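Local coordinates for SusD-like protein BACOVA_02651 (Bacteroides ovatus, PDB 5E76) that binds xyloglucan at the bacterial cell surface, probably before the polysaccharide is imported into the periplasm for degradation, at residues F25-R30 and S65-G70. Sequence-based numbering, arbitrary orientation.
Sequences FDYNQR and SGAWSG. With BGC (beta-D-glucopyranose), chain B; XYS (alpha-D-xylopyranose), chain C; EDO (1,2-ethanediol), chain D.
The ring of Y27 meets the methyl of A67 obliquely, CD1 lying 4.1 Å from A67 CB, while F71, the residue following G70, brings its own ring against the phenol with the planes about 40° apart. At the start of segment 25-30 the ring of F25 has Q29 CB over one face and D26 OD1 in plane at its edge; at the far end XYS C1 lies over one face of the R30 guanidinium, toward its rim, 3.2 Å from R30 NH1. This is a near-antiparallel helix-helix contact in the alpha-helical part of the SusD fold: segments 25-30 and 65-70, on helices 25-38 and 62-84, run at 146° to each other, their axes approaching to 7.0 Å. G70, with no side chain, lets the backbones come this close: its CA lies 3.5 Å from D26 CB and 3.6 Å from Y27 N. With CG anti to the backbone N (chi1 178°), Y27 carries its ring past G70 to A67, and its hydroxyl is hydrogen-bonded to that of Y415. At the partly exposed margin of the interface D26 OD2 comes 2.8 Å from S69 OG. The glycan lies beyond the interface, so that one short helical segment both packs on its neighbour and contributes to the xyloglucan-binding surface through Q29 and R30. Bent at chi3, the R30 chain presents its guanidinium to the sugars; NH1 and NH2 make weak hydrogen bonds to glucose, and a salt bridge from NH2 to D257 helps to fix the group. On the second helix W68 turns away from the interface, packs edge-to-face with W120, and donates from NE1 to O1 of a 1,2-ethanediol at 2.7 Å.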
# COMPACT_ATOMS: atom_id res chain seq x y z
N PHE A 25 -1.69 6.89 -12.76
CA PHE A 25 -2.82 7.76 -12.44
C PHE A 25 -4.17 7.04 -12.32
O PHE A 25 -4.92 7.28 -11.37
CB PHE A 25 -2.94 8.89 -13.47
CG PHE A 25 -4.07 9.84 -13.19
CD1 PHE A 25 -3.88 10.93 -12.34
CD2 PHE A 25 -5.33 9.65 -13.76
CE1 PHE A 25 -4.91 11.81 -12.06
CE2 PHE A 25 -6.37 10.52 -13.49
CZ PHE A 25 -6.15 11.62 -12.61
N ASP A 26 -4.48 6.19 -13.30
CA ASP A 26 -5.71 5.41 -13.31
C ASP A 26 -5.86 4.55 -12.02
O ASP A 26 -6.93 4.48 -11.38
CB ASP A 26 -5.73 4.53 -14.55
CG ASP A 26 -5.83 5.33 -15.87
OD1 ASP A 26 -5.69 6.57 -15.86
OD2 ASP A 26 -6.05 4.67 -16.94
N TYR A 27 -4.79 3.88 -11.63
CA TYR A 27 -4.73 3.23 -10.30
C TYR A 27 -4.94 4.22 -9.14
O TYR A 27 -5.84 4.05 -8.30
CB TYR A 27 -3.38 2.51 -10.13
CG TYR A 27 -3.19 1.84 -8.80
CD1 TYR A 27 -4.17 1.03 -8.29
CD2 TYR A 27 -2.01 2.01 -8.08
CE1 TYR A 27 -4.01 0.40 -7.10
CE2 TYR A 27 -1.84 1.38 -6.86
CZ TYR A 27 -2.85 0.59 -6.38
OH TYR A 27 -2.75 -0.06 -5.19
N ASN A 28 -4.13 5.27 -9.11
CA ASN A 28 -4.06 6.14 -7.93
C ASN A 28 -5.29 7.03 -7.80
O ASN A 28 -5.63 7.45 -6.71
CB ASN A 28 -2.79 7.01 -7.94
CG ASN A 28 -2.55 7.70 -6.60
OD1 ASN A 28 -2.07 7.09 -5.66
ND2 ASN A 28 -2.91 8.96 -6.52
N GLN A 29 -5.96 7.28 -8.94
CA GLN A 29 -7.12 8.17 -9.00
C GLN A 29 -8.15 7.86 -7.90
O GLN A 29 -8.78 8.77 -7.36
CB GLN A 29 -7.79 8.08 -10.38
CG GLN A 29 -9.13 8.84 -10.43
CD GLN A 29 -9.82 8.92 -11.81
OE1 GLN A 29 -9.41 8.28 -12.79
NE2 GLN A 29 -10.89 9.71 -11.87
N ARG A 30 -8.31 6.58 -7.58
CA ARG A 30 -9.35 6.16 -6.65
C ARG A 30 -9.17 4.71 -6.16
O ARG A 30 -9.15 4.47 -4.95
CB ARG A 30 -10.73 6.29 -7.28
CG ARG A 30 -11.80 5.45 -6.57
CD ARG A 30 -13.21 5.96 -6.83
NE ARG A 30 -13.35 7.32 -6.33
CZ ARG A 30 -14.21 8.22 -6.80
NH1 ARG A 30 -15.02 7.91 -7.81
NH2 ARG A 30 -14.24 9.45 -6.29
N SER A 65 -11.72 -2.27 -12.72
CA SER A 65 -11.37 -1.75 -14.03
C SER A 65 -10.34 -0.63 -13.93
O SER A 65 -9.32 -0.61 -14.64
CB SER A 65 -12.63 -1.28 -14.73
OG SER A 65 -12.79 -2.09 -15.83
N GLY A 66 -10.60 0.32 -13.05
CA GLY A 66 -9.64 1.35 -12.80
C GLY A 66 -8.26 0.79 -12.48
O GLY A 66 -7.28 1.11 -13.18
N ALA A 67 -8.17 -0.06 -11.45
CA ALA A 67 -6.88 -0.57 -10.99
C ALA A 67 -6.16 -1.31 -12.09
O ALA A 67 -4.94 -1.14 -12.29
CB ALA A 67 -7.07 -1.47 -9.78
N TRP A 68 -6.93 -2.14 -12.80
CA TRP A 68 -6.40 -3.04 -13.81
C TRP A 68 -5.79 -2.23 -14.96
O TRP A 68 -4.66 -2.51 -15.40
CB TRP A 68 -7.50 -3.99 -14.30
CG TRP A 68 -7.13 -4.91 -15.41
CD1 TRP A 68 -7.30 -4.68 -16.76
CD2 TRP A 68 -6.59 -6.23 -15.31
NE1 TRP A 68 -6.88 -5.76 -17.48
CE2 TRP A 68 -6.43 -6.73 -16.62
CE3 TRP A 68 -6.20 -7.04 -14.23
CZ2 TRP A 68 -5.91 -7.98 -16.88
CZ3 TRP A 68 -5.68 -8.29 -14.50
CH2 TRP A 68 -5.54 -8.75 -15.81
N SER A 69 -6.49 -1.19 -15.41
CA SER A 69 -5.95 -0.33 -16.45
C SER A 69 -4.72 0.44 -15.98
O SER A 69 -3.74 0.60 -16.72
CB SER A 69 -6.98 0.68 -16.92
OG SER A 69 -6.34 1.93 -17.16
N GLY A 70 -4.79 0.94 -14.76
CA GLY A 70 -3.68 1.67 -14.20
C GLY A 70 -2.40 0.87 -14.20
O GLY A 70 -1.37 1.36 -14.68
C2 BGC B . -15.69 11.77 -9.27
C3 BGC B . -17.03 11.76 -8.66
C4 BGC B . -17.35 13.08 -8.13
C5 BGC B . -17.32 14.06 -9.23
C6 BGC B . -17.81 15.41 -8.75
C1 BGC B . -15.63 12.78 -10.44
O2 BGC B . -15.37 10.46 -9.73
O3 BGC B . -17.09 10.73 -7.62
O4 BGC B . -18.68 13.10 -7.54
O5 BGC B . -15.96 14.12 -9.78
O6 BGC B . -17.09 16.43 -9.41
C1 XYS C . -17.48 7.87 -5.74
C2 XYS C . -18.25 7.33 -6.94
C3 XYS C . -19.65 6.86 -6.54
C4 XYS C . -19.59 5.96 -5.31
C5 XYS C . -18.74 6.59 -4.21
O2 XYS C . -18.36 8.34 -7.95
O3 XYS C . -20.25 6.15 -7.62
O4 XYS C . -20.92 5.74 -4.82
O5 XYS C . -17.44 6.89 -4.72
C1 EDO D . -5.39 -6.48 -21.28
O1 EDO D . -6.03 -6.06 -20.07
C2 EDO D . -4.26 -5.57 -21.75
O2 EDO D . -3.06 -6.14 -21.22